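Local coordinates for oxidoreductase (Bordetella pertussis, PDB 3Q2K), which probably uses NAD to oxidise a UDP-linked amino sugar acid on the biosynthetic route to 2,3-diacetamido-2,3-dideoxy-D-mannuronic acid, at residues L58-T64 and T76-S82; S102-P106 and S121-T127; S225-T230 and S358-R364; A287-I291 and N310-T314. All coordinates share one frame; numbering follows the deposited sequence.

Interaction 1 (L58-T64 and T76-S82). With NAI (1,4-dihydronicotinamide adenine dinucleotide), chain U.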
# COMPACT_ATOMS: atom_id res chain seq x y z
N LEU C 58 24.09 39.96 29.41
CA LEU C 58 23.22 38.98 30.05
C LEU C 58 22.70 39.56 31.36
O LEU C 58 23.48 39.87 32.26
CB LEU C 58 23.99 37.66 30.24
CG LEU C 58 23.38 36.41 30.88
CD1 LEU C 58 22.26 35.84 30.02
CD2 LEU C 58 24.47 35.37 31.13
N VAL C 59 21.39 39.66 31.50
CA VAL C 59 20.85 40.45 32.60
C VAL C 59 20.04 39.55 33.50
O VAL C 59 19.79 39.86 34.67
CB VAL C 59 19.93 41.56 32.05
CG1 VAL C 59 19.11 42.19 33.17
CG2 VAL C 59 20.75 42.62 31.31
N GLU C 60 19.63 38.42 32.92
CA GLU C 60 18.66 37.57 33.59
C GLU C 60 18.95 36.11 33.29
O GLU C 60 19.55 35.80 32.26
CB GLU C 60 17.23 37.85 33.11
CG GLU C 60 16.60 39.12 33.68
CD GLU C 60 15.61 39.78 32.74
OE1 GLU C 60 14.76 39.09 32.13
OE2 GLU C 60 15.68 41.02 32.61
N ILE C 61 18.50 35.24 34.20
CA ILE C 61 18.71 33.81 34.06
C ILE C 61 17.53 33.14 34.77
O ILE C 61 16.96 33.66 35.73
CB ILE C 61 20.06 33.37 34.66
CG1 ILE C 61 20.15 33.85 36.11
CG2 ILE C 61 21.23 33.96 33.87
CD1 ILE C 61 21.38 33.34 36.82
N CYS C 62 17.14 31.99 34.26
CA CYS C 62 15.92 31.37 34.75
C CYS C 62 16.25 29.89 34.73
O CYS C 62 16.82 29.44 33.74
CB CYS C 62 14.73 31.65 33.81
SG CYS C 62 13.26 30.67 34.23
N ASP C 63 15.97 29.20 35.84
CA ASP C 63 16.01 27.75 35.94
C ASP C 63 15.02 27.21 36.97
O ASP C 63 14.63 27.90 37.91
CB ASP C 63 17.42 27.22 36.21
CG ASP C 63 17.54 25.75 35.84
OD1 ASP C 63 16.75 24.95 36.37
OD2 ASP C 63 18.39 25.41 34.98
N THR C 64 14.54 25.99 36.75
CA THR C 64 13.46 25.38 37.53
C THR C 64 14.09 24.63 38.70
O THR C 64 13.44 24.19 39.65
CB THR C 64 12.61 24.43 36.65
OG1 THR C 64 11.88 25.23 35.71
CG2 THR C 64 11.58 23.63 37.44
N THR C 76 27.38 34.55 37.22
CA THR C 76 27.10 35.59 36.24
C THR C 76 26.88 36.94 36.91
O THR C 76 27.30 37.98 36.40
CB THR C 76 25.84 35.29 35.40
OG1 THR C 76 24.68 35.23 36.24
CG2 THR C 76 25.97 33.99 34.61
N GLY C 77 26.22 36.95 38.06
CA GLY C 77 25.70 38.20 38.60
C GLY C 77 24.47 38.70 37.86
O GLY C 77 24.11 39.87 37.98
N ALA C 78 23.83 37.83 37.09
CA ALA C 78 22.52 38.13 36.50
C ALA C 78 21.38 38.00 37.51
O ALA C 78 21.49 37.32 38.52
CB ALA C 78 22.26 37.20 35.31
N ARG C 79 20.25 38.62 37.20
CA ARG C 79 19.10 38.53 38.09
C ARG C 79 18.43 37.15 38.03
O ARG C 79 18.03 36.69 36.96
CB ARG C 79 18.14 39.64 37.67
CG ARG C 79 16.81 39.55 38.40
CD ARG C 79 16.07 40.86 38.27
NE ARG C 79 14.71 40.74 38.80
CZ ARG C 79 13.79 41.68 38.60
NH1 ARG C 79 14.13 42.73 37.87
NH2 ARG C 79 12.57 41.57 39.10
N PRO C 80 18.24 36.48 39.17
CA PRO C 80 17.71 35.12 39.01
C PRO C 80 16.19 35.01 38.97
O PRO C 80 15.50 35.76 39.65
CB PRO C 80 18.19 34.42 40.27
CG PRO C 80 18.23 35.52 41.30
CD PRO C 80 18.42 36.84 40.58
N PHE C 81 15.66 34.06 38.20
CA PHE C 81 14.23 33.80 38.22
C PHE C 81 14.00 32.31 38.20
O PHE C 81 14.72 31.59 37.51
CB PHE C 81 13.59 34.36 36.96
CG PHE C 81 13.48 35.85 36.95
CD1 PHE C 81 12.42 36.46 37.60
CD2 PHE C 81 14.43 36.62 36.30
CE1 PHE C 81 12.28 37.84 37.57
CE2 PHE C 81 14.32 37.99 36.31
CZ PHE C 81 13.25 38.60 36.94
N SER C 82 12.98 31.85 38.92
CA SER C 82 12.87 30.41 39.04
C SER C 82 11.74 29.94 38.13
O SER C 82 11.55 28.73 38.00
CB SER C 82 12.66 29.99 40.49
OG SER C 82 11.40 30.44 40.95
PA NAI U . 20.50 20.12 30.38
O1A NAI U . 19.82 19.09 31.20
O2A NAI U . 22.04 20.16 30.85
O5B NAI U . 20.17 21.65 30.76
C5B NAI U . 18.83 21.68 31.24
C4B NAI U . 18.47 22.92 32.06
O4B NAI U . 17.13 23.33 31.74
C3B NAI U . 18.51 22.29 33.47
O3B NAI U . 19.28 23.17 34.30
C2B NAI U . 16.99 22.17 33.76
O2B NAI U . 16.67 22.33 35.14
C1B NAI U . 16.52 23.45 33.03
N9A NAI U . 15.07 23.38 32.91
C8A NAI U . 14.28 22.28 32.82
N7A NAI U . 13.05 22.69 32.71
C5A NAI U . 12.95 24.04 32.74
C6A NAI U . 11.92 24.99 32.65
N6A NAI U . 10.60 24.63 32.49
N1A NAI U . 12.27 26.27 32.69
C2A NAI U . 13.53 26.66 32.79
N3A NAI U . 14.53 25.80 32.88
C4A NAI U . 14.28 24.49 32.84
O3 NAI U . 20.70 19.62 28.87
PN NAI U . 21.41 20.65 27.86
O1N NAI U . 22.53 19.77 27.28
O2N NAI U . 22.12 21.93 28.35
O5D NAI U . 20.34 20.86 26.66
C5D NAI U . 20.62 22.11 26.05
C4D NAI U . 19.56 22.45 25.00
O4D NAI U . 20.46 22.98 24.00
C3D NAI U . 18.91 21.20 24.37
O3D NAI U . 17.99 21.51 23.32
C2D NAI U . 20.14 20.60 23.66
O2D NAI U . 19.66 19.91 22.51
C1D NAI U . 20.76 21.90 23.09
N1N NAI U . 22.21 21.84 22.96
C2N NAI U . 22.73 22.38 21.88
C3N NAI U . 24.11 22.34 21.73
C7N NAI U . 24.72 22.92 20.52
O7N NAI U . 25.83 22.55 20.17
N7N NAI U . 24.01 23.82 19.81
C4N NAI U . 24.90 21.73 22.71
C5N NAI U . 24.27 21.17 23.80
C6N NAI U . 22.89 21.26 23.92

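Interaction 2 (S102-P106 and S121-T127). With NAI (1,4-dihydronicotinamide adenine dinucleotide), chain U.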
# COMPACT_ATOMS: atom_id res chain seq x y z
N SER C 102 14.77 20.12 24.67
CA SER C 102 14.27 20.48 23.34
C SER C 102 12.75 20.54 23.18
O SER C 102 12.24 21.47 22.55
CB SER C 102 14.90 19.56 22.29
OG SER C 102 16.30 19.69 22.48
N GLY C 103 12.03 19.61 23.80
CA GLY C 103 10.57 19.67 23.73
C GLY C 103 9.83 20.79 24.45
O GLY C 103 8.63 20.97 24.26
N LEU C 104 10.51 21.54 25.30
CA LEU C 104 9.96 22.79 25.82
C LEU C 104 10.10 24.01 24.91
O LEU C 104 9.37 24.97 25.13
CB LEU C 104 10.66 23.22 27.10
CG LEU C 104 10.49 22.21 28.23
CD1 LEU C 104 11.47 22.63 29.34
CD2 LEU C 104 9.02 22.20 28.64
N HIS C 105 11.06 24.02 24.00
CA HIS C 105 11.37 25.22 23.24
C HIS C 105 10.13 25.81 22.59
O HIS C 105 9.89 27.02 22.65
CB HIS C 105 12.39 24.96 22.13
CG HIS C 105 13.71 24.47 22.65
ND1 HIS C 105 14.72 24.05 21.82
CD2 HIS C 105 14.16 24.30 23.92
CE1 HIS C 105 15.76 23.68 22.55
NE2 HIS C 105 15.44 23.82 23.82
N PRO C 106 9.31 24.95 21.96
CA PRO C 106 8.14 25.49 21.26
C PRO C 106 7.26 26.31 22.21
O PRO C 106 6.77 27.41 21.93
CB PRO C 106 7.38 24.23 20.84
CG PRO C 106 8.39 23.13 20.83
CD PRO C 106 9.44 23.49 21.84
N SER C 121 16.19 30.11 19.99
CA SER C 121 15.96 28.74 20.46
C SER C 121 17.16 27.84 20.18
O SER C 121 17.71 27.91 19.07
CB SER C 121 14.74 28.12 19.77
OG SER C 121 14.48 26.84 20.31
N GLU C 122 17.57 27.03 21.15
CA GLU C 122 18.59 26.03 20.84
C GLU C 122 18.08 24.97 19.88
O GLU C 122 16.86 24.80 19.74
CB GLU C 122 19.09 25.31 22.10
CG GLU C 122 20.36 25.92 22.64
CD GLU C 122 21.55 25.63 21.74
OE1 GLU C 122 22.67 26.10 22.02
OE2 GLU C 122 21.35 24.91 20.74
N LYS C 123 18.99 24.26 19.21
CA LYS C 123 18.57 23.17 18.34
C LYS C 123 18.13 21.98 19.18
O LYS C 123 18.54 21.84 20.33
CB LYS C 123 19.62 22.83 17.27
CG LYS C 123 21.01 22.45 17.76
CD LYS C 123 20.94 21.50 18.94
CE LYS C 123 21.14 20.02 18.62
NZ LYS C 123 21.27 19.28 19.92
N PRO C 124 17.20 21.17 18.65
CA PRO C 124 16.49 21.64 17.47
C PRO C 124 15.31 22.45 17.99
O PRO C 124 15.05 22.44 19.20
CB PRO C 124 15.98 20.32 16.88
CG PRO C 124 15.60 19.56 18.11
CD PRO C 124 16.69 19.87 19.12
N MET C 125 14.55 23.11 17.12
CA MET C 125 13.56 24.05 17.64
C MET C 125 12.39 23.33 18.31
O MET C 125 11.64 23.94 19.08
CB MET C 125 13.01 24.92 16.50
CG MET C 125 12.39 24.19 15.31
SD MET C 125 12.17 25.21 13.82
CE MET C 125 11.17 26.52 14.54
N ALA C 126 12.17 22.07 17.97
CA ALA C 126 11.12 21.31 18.66
C ALA C 126 11.41 19.84 18.37
O ALA C 126 12.39 19.53 17.71
CB ALA C 126 9.76 21.67 18.11
N THR C 127 10.59 18.95 18.92
CA THR C 127 10.69 17.51 18.67
C THR C 127 9.47 17.06 17.87
O THR C 127 9.40 15.93 17.38
CB THR C 127 10.73 16.76 20.02
OG1 THR C 127 9.60 17.23 20.78
CG2 THR C 127 11.94 17.12 20.87
PA NAI U . 20.50 20.12 30.38
O1A NAI U . 19.82 19.09 31.20
O2A NAI U . 22.04 20.16 30.85
O5B NAI U . 20.17 21.65 30.76
C5B NAI U . 18.83 21.68 31.24
C4B NAI U . 18.47 22.92 32.06
O4B NAI U . 17.13 23.33 31.74
C3B NAI U . 18.51 22.29 33.47
O3B NAI U . 19.28 23.17 34.30
C2B NAI U . 16.99 22.17 33.76
O2B NAI U . 16.67 22.33 35.14
C1B NAI U . 16.52 23.45 33.03
N9A NAI U . 15.07 23.38 32.91
C8A NAI U . 14.28 22.28 32.82
N7A NAI U . 13.05 22.69 32.71
C5A NAI U . 12.95 24.04 32.74
C6A NAI U . 11.92 24.99 32.65
N6A NAI U . 10.60 24.63 32.49
N1A NAI U . 12.27 26.27 32.69
C2A NAI U . 13.53 26.66 32.79
N3A NAI U . 14.53 25.80 32.88
C4A NAI U . 14.28 24.49 32.84
O3 NAI U . 20.70 19.62 28.87
PN NAI U . 21.41 20.65 27.86
O1N NAI U . 22.53 19.77 27.28
O2N NAI U . 22.12 21.93 28.35
O5D NAI U . 20.34 20.86 26.66
C5D NAI U . 20.62 22.11 26.05
C4D NAI U . 19.56 22.45 25.00
O4D NAI U . 20.46 22.98 24.00
C3D NAI U . 18.91 21.20 24.37
O3D NAI U . 17.99 21.51 23.32
C2D NAI U . 20.14 20.60 23.66
O2D NAI U . 19.66 19.91 22.51
C1D NAI U . 20.76 21.90 23.09
N1N NAI U . 22.21 21.84 22.96
C2N NAI U . 22.73 22.38 21.88
C3N NAI U . 24.11 22.34 21.73
C7N NAI U . 24.72 22.92 20.52
O7N NAI U . 25.83 22.55 20.17
N7N NAI U . 24.01 23.82 19.81
C4N NAI U . 24.90 21.73 22.71
C5N NAI U . 24.27 21.17 23.80
C6N NAI U . 22.89 21.26 23.92

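Interaction 3 (S225-T230 and S358-R364)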
# COMPACT_ATOMS: atom_id res chain seq x y z
N SER C 225 12.57 13.32 -0.94
CA SER C 225 12.04 12.32 -0.02
C SER C 225 13.13 11.53 0.69
O SER C 225 14.29 11.61 0.28
CB SER C 225 11.10 11.42 -0.83
OG SER C 225 11.81 10.57 -1.70
N VAL C 226 12.77 10.77 1.72
CA VAL C 226 13.71 9.94 2.47
C VAL C 226 13.13 8.56 2.71
O VAL C 226 11.91 8.39 2.77
CB VAL C 226 14.10 10.49 3.86
CG1 VAL C 226 14.38 11.98 3.72
CG2 VAL C 226 12.96 10.30 4.86
N TYR C 227 14.03 7.59 2.85
CA TYR C 227 13.62 6.34 3.50
C TYR C 227 14.60 6.06 4.64
O TYR C 227 15.81 6.19 4.46
CB TYR C 227 13.67 5.17 2.51
CG TYR C 227 13.10 3.94 3.17
CD1 TYR C 227 11.75 3.65 3.07
CD2 TYR C 227 13.88 3.20 4.05
CE1 TYR C 227 11.22 2.55 3.71
CE2 TYR C 227 13.36 2.09 4.70
CZ TYR C 227 12.02 1.80 4.54
OH TYR C 227 11.45 0.71 5.16
N ALA C 228 14.07 5.71 5.80
CA ALA C 228 14.98 5.48 6.94
C ALA C 228 14.70 4.19 7.68
O ALA C 228 13.56 3.76 7.76
CB ALA C 228 14.91 6.65 7.94
N TYR C 229 15.76 3.61 8.24
CA TYR C 229 15.65 2.57 9.26
C TYR C 229 16.29 3.17 10.51
O TYR C 229 17.39 3.74 10.45
CB TYR C 229 16.51 1.36 8.90
CG TYR C 229 16.16 0.57 7.64
CD1 TYR C 229 15.19 -0.41 7.69
CD2 TYR C 229 16.87 0.74 6.46
CE1 TYR C 229 14.89 -1.17 6.58
CE2 TYR C 229 16.56 0.00 5.34
CZ TYR C 229 15.59 -0.97 5.42
OH TYR C 229 15.28 -1.70 4.30
N THR C 230 15.61 3.05 11.65
CA THR C 230 16.30 3.40 12.90
C THR C 230 16.09 2.29 13.92
O THR C 230 15.20 1.46 13.76
CB THR C 230 15.82 4.73 13.49
OG1 THR C 230 14.49 4.58 13.98
CG2 THR C 230 15.96 5.88 12.48
N SER C 358 9.32 7.83 8.51
CA SER C 358 9.70 6.72 7.64
C SER C 358 10.18 5.50 8.43
O SER C 358 9.93 4.37 8.03
CB SER C 358 10.86 7.07 6.69
OG SER C 358 11.31 5.92 5.99
N ALA C 359 10.97 5.74 9.46
CA ALA C 359 11.48 4.63 10.27
C ALA C 359 10.30 3.97 10.95
O ALA C 359 10.24 2.75 11.06
CB ALA C 359 12.42 5.14 11.37
N ARG C 360 9.34 4.77 11.40
CA ARG C 360 8.32 4.10 12.19
C ARG C 360 7.38 3.35 11.25
O ARG C 360 6.83 2.31 11.61
CB ARG C 360 7.47 5.10 12.96
CG ARG C 360 6.23 4.50 13.61
CD ARG C 360 5.41 5.65 14.19
NE ARG C 360 4.66 6.25 13.09
CZ ARG C 360 4.08 7.44 13.14
NH1 ARG C 360 3.42 7.93 12.10
NH2 ARG C 360 4.17 8.13 14.27
N ASP C 361 7.12 3.90 10.08
CA ASP C 361 6.10 3.29 9.27
C ASP C 361 6.62 2.37 8.18
O ASP C 361 5.81 1.63 7.64
CB ASP C 361 5.18 4.32 8.61
CG ASP C 361 4.51 5.18 9.64
OD1 ASP C 361 4.24 4.69 10.76
OD2 ASP C 361 4.29 6.37 9.34
N GLY C 362 7.89 2.47 7.82
CA GLY C 362 8.41 1.50 6.86
C GLY C 362 8.04 1.91 5.45
O GLY C 362 7.80 1.01 4.65
N VAL C 363 7.91 3.21 5.16
CA VAL C 363 7.54 3.66 3.82
C VAL C 363 8.38 4.89 3.53
O VAL C 363 8.82 5.55 4.47
CB VAL C 363 6.04 4.01 3.61
CG1 VAL C 363 5.12 2.80 3.76
CG2 VAL C 363 5.56 5.14 4.50
N ARG C 364 8.57 5.22 2.26
CA ARG C 364 9.22 6.47 1.84
C ARG C 364 8.33 7.61 2.31
O ARG C 364 7.10 7.48 2.24
CB ARG C 364 9.33 6.47 0.31
CG ARG C 364 9.83 7.73 -0.41
CD ARG C 364 9.62 7.67 -1.94
NE ARG C 364 8.24 8.04 -2.24
CZ ARG C 364 7.84 9.20 -2.76
NH1 ARG C 364 8.73 10.07 -3.20
NH2 ARG C 364 6.55 9.49 -2.87
O HOH W 1 11.41 10.83 -4.23
O HOH W 2 11.88 2.03 8.23
O HOH W 3 13.10 1.33 11.40

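Interaction 4 (A287-I291 and N310-T314)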
# COMPACT_ATOMS: atom_id res chain seq x y z
N ALA C 287 33.93 16.32 13.39
CA ALA C 287 32.86 17.32 13.31
C ALA C 287 32.98 18.25 12.11
O ALA C 287 33.00 19.47 12.27
CB ALA C 287 32.71 18.10 14.61
N VAL C 288 33.12 17.70 10.91
CA VAL C 288 33.16 18.45 9.66
C VAL C 288 34.10 19.63 9.89
O VAL C 288 33.76 20.75 9.56
CB VAL C 288 31.79 18.90 9.09
CG1 VAL C 288 31.05 17.72 8.44
CG2 VAL C 288 30.93 19.57 10.17
N ASN C 289 35.28 19.34 10.42
CA ASN C 289 36.20 20.38 10.84
C ASN C 289 37.50 20.30 10.06
O ASN C 289 38.42 21.09 10.27
CB ASN C 289 36.52 20.20 12.32
CG ASN C 289 36.90 18.77 12.64
OD1 ASN C 289 36.04 17.89 12.75
ND2 ASN C 289 38.20 18.52 12.74
N ARG C 290 37.58 19.34 9.14
CA ARG C 290 38.81 19.19 8.39
C ARG C 290 38.56 18.71 6.97
O ARG C 290 38.15 17.57 6.74
CB ARG C 290 39.76 18.20 9.06
CG ARG C 290 40.91 17.86 8.12
CD ARG C 290 41.92 16.89 8.72
NE ARG C 290 41.46 15.55 8.38
CZ ARG C 290 41.03 14.69 9.30
NH1 ARG C 290 41.06 15.07 10.57
NH2 ARG C 290 40.59 13.49 8.94
N ILE C 291 38.87 19.58 6.02
CA ILE C 291 38.59 19.25 4.63
C ILE C 291 39.67 18.29 4.16
O ILE C 291 40.84 18.66 4.13
CB ILE C 291 38.67 20.54 3.79
CG1 ILE C 291 37.47 21.44 4.10
CG2 ILE C 291 38.74 20.28 2.29
CD1 ILE C 291 37.56 22.74 3.33
N ASN C 310 40.56 24.72 7.84
CA ASN C 310 40.64 23.57 8.74
C ASN C 310 41.15 24.03 10.10
O ASN C 310 40.58 23.70 11.14
CB ASN C 310 41.62 22.51 8.18
CG ASN C 310 41.15 21.91 6.87
OD1 ASN C 310 41.87 21.17 6.19
ND2 ASN C 310 39.97 22.34 6.46
N TYR C 311 42.23 24.80 10.09
CA TYR C 311 42.83 25.10 11.39
C TYR C 311 41.83 25.93 12.19
O TYR C 311 41.62 25.71 13.38
CB TYR C 311 44.20 25.79 11.33
CG TYR C 311 44.60 26.25 12.71
CD1 TYR C 311 44.27 27.52 13.17
CD2 TYR C 311 45.25 25.39 13.59
CE1 TYR C 311 44.61 27.93 14.44
CE2 TYR C 311 45.60 25.79 14.87
CZ TYR C 311 45.27 27.06 15.29
OH TYR C 311 45.60 27.48 16.56
N GLU C 312 41.22 26.89 11.50
CA GLU C 312 40.19 27.70 12.15
C GLU C 312 38.99 26.92 12.67
O GLU C 312 38.61 27.09 13.83
CB GLU C 312 39.76 28.82 11.21
CG GLU C 312 38.58 29.59 11.77
CD GLU C 312 38.12 30.68 10.82
OE1 GLU C 312 37.03 31.22 11.10
OE2 GLU C 312 38.81 30.97 9.82
N THR C 313 38.37 26.06 11.87
CA THR C 313 37.15 25.40 12.34
C THR C 313 37.50 24.50 13.52
O THR C 313 36.77 24.42 14.51
CB THR C 313 36.47 24.57 11.23
OG1 THR C 313 36.41 25.35 10.04
CG2 THR C 313 35.08 24.13 11.65
N THR C 314 38.64 23.82 13.38
CA THR C 314 39.12 22.95 14.45
C THR C 314 39.35 23.68 15.76
O THR C 314 39.02 23.16 16.83
CB THR C 314 40.38 22.17 14.06
OG1 THR C 314 40.08 21.41 12.89
CG2 THR C 314 40.77 21.23 15.19

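Interaction 1 (L58-T64 and T76-S82)
I61 and A78 meet on the closely packed face of a parallel strand pair, CG2 of I61 lying 3.7 Å from CB of A78. CD1 of the same isoleucine reaches OG1 of T76 at 3.8 Å, and L69 and A72 of helix 66-76 press on it as well. T76 OG1 is already engaged, accepting from A78 N at 2.9 Å in an ST turn and pairing with A72 O. Between the strands the backbone bonds run R79 N to V59 O (2.9 Å), I61 N to R79 O, F81 N to I61 O (2.8 Å) and D63 N to F81 O. On the other face CE2 at the ring edge of F81 lies 3.7 Å from CG of E60. The carboxylate of E60 goes on to N92 N, and M87 packs on both side chains. R79, P80 and S82 form the solvent side, where the extended arginine leads away from strand 58-62. Past the strand end, D63 OD1 accepts from NAI O2B at 2.9 Å and OD2 from O3B, the carboxylate being steadied by N65 N and C38 N. An acid holding both adenosine ribose hydroxyls is consistent with preference for NAD(H) over the 2'-phosphorylated cofactor.

Interaction 2 (S102-P106 and S121-T127)
The loop after Rossmann strand 118-121 carries the Glu-Lys-Pro sequence of the GFO/IDH/MocA family, and here P124, behind a cis peptide bond, lays its CD 3.4 Å from OG of S102. H105 pushes its ring in beside this turn. Its ND1 gives a weak bond to P124 O (3.1 Å, 135° at the hydrogen), with NE2 tied to T100 O, and S102 O lies over one face of the imidazole, offset toward the rim. Behind the histidine the packing is tight: CG of P106 and CB of A126 are 3.4 Å apart.

The two segments together hold the nicotinamide riboside of NAI. S102 OG shares a hydrogen bond of 2.6 Å with O3D. From the other segment, K123 O accepts from both O3D and O2D, so one carbonyl takes the two ribose hydroxyls. The lysine starts between its own backbone N and carbonyl carbon (chi1 57°) and bends twice more, which folds NZ back onto O2D at 3.1 Å; the same NZ bonds O3' of the bound UDP-sugar. OE2 of E122 takes the carboxamide N7N at 3.0 Å in a nearly straight bond (171°) and also receives K123 N, while H45 and H321 bond OE1 and help fix the carboxylate. A buried lysine between the nicotinamide ribose and the sugar, presented by a cis-proline turn, is typical of the active site of this dehydrogenase family.

Interaction 3 (S225-T230 and S358-R364)
OG of S358 is gripped from two directions: it accepts from A228 N at 2.8 Å in a nearly straight bond (163°) and donates to V363 O at 2.9 Å. With chi1 at 172°, the hydroxyl swings away from the serine's own amide nitrogen and joins the last helical turn both to strand 225-230 and to the chain that leaves the helix. It also lies over one face of the Y227 ring, offset toward the rim. The rest of that ring runs alongside the turn, with OH 3.6 Å from CA of G362, the first residue beyond the helix, with positive phi, and CD1 3.6 Å from R364 N. At the next residue, CB of A359 meets OG1 of T230 at 3.4 Å. At the other end, the aliphatic part of R364 lies against S225, and water 1 bonds S225 OG at 2.6 Å and, weakly, R364 NH1. S225 OG also bonds Y229 OH of a neighbouring subunit, whose Y227 stacks on the Y227 ring here, and R364 NH2 bonds R360 O of another neighbouring subunit. Within the chain, helix 342-361 rests on strand 223-231, L351 and I355 packing on V226; strand 242-249 pairs with one edge of 223-231, and strand 365-366 with the other.

Interaction 4 (A287-I291 and N310-T314)
N310 reaches across from helix 306-315 so that its side-chain amide meets the start of strand 290-296 at I291, the two side chains crossing at about a right angle. As modelled, ND2 sits 3.0 Å from I291 N, donor against donor, which makes the choice between its amide nitrogen and oxygen doubtful; ND2 is also 3.5 Å from CB of I291. One turn on, T314 OG1 takes a weak bond from ND2 of N289 (3.5 Å), and CG2 of T313 packs 4.0 Å from CA of N289. The next shell sets these groups. T314 OG1 donates to N310 O at 2.9 Å, and T314 N reaches that same oxygen from the opposite face of its plane. N289 carries CG between its backbone N and carbonyl carbon (chi1 48°), and OD1 accepts from A287 N at 2.7 Å, which fixes how the amide is turned. T313 OG1 bonds A309 O and T157 N, and V288 O bonds T157 OG1, bringing in helix 156-166. N289 and R290 form a classic beta bulge opposite G284. Helix 306-315 packs on the beginning of strand 290-296, an outermost strand of the mixed sheet within the chain, with strand 279-284 antiparallel beside it and helix 156-166 next to both segments.

Interactions 1 and 2 both belong to the NAD-binding Rossmann domain and serve one dinucleotide: D63 takes the adenosine ribose, while 102-106 and 121-127 hydrogen-bond the nicotinamide riboside. Their centres are 20 Å apart, with nearest atoms about 7 Å apart. Interactions 3 and 4 lie in the C-terminal alpha/beta domain and reach the same mixed sheet, centres 32 Å apart; along the chain, interaction 4 is nested in the loop that interaction 3 closes. In interaction 4 the side chain of V288 comes within about 8 Å of the bound UDP-sugar, without touching it. Interaction 3, 42 Å from interaction 1 between centres, lies away from the ligand sites and faces neighbouring subunits.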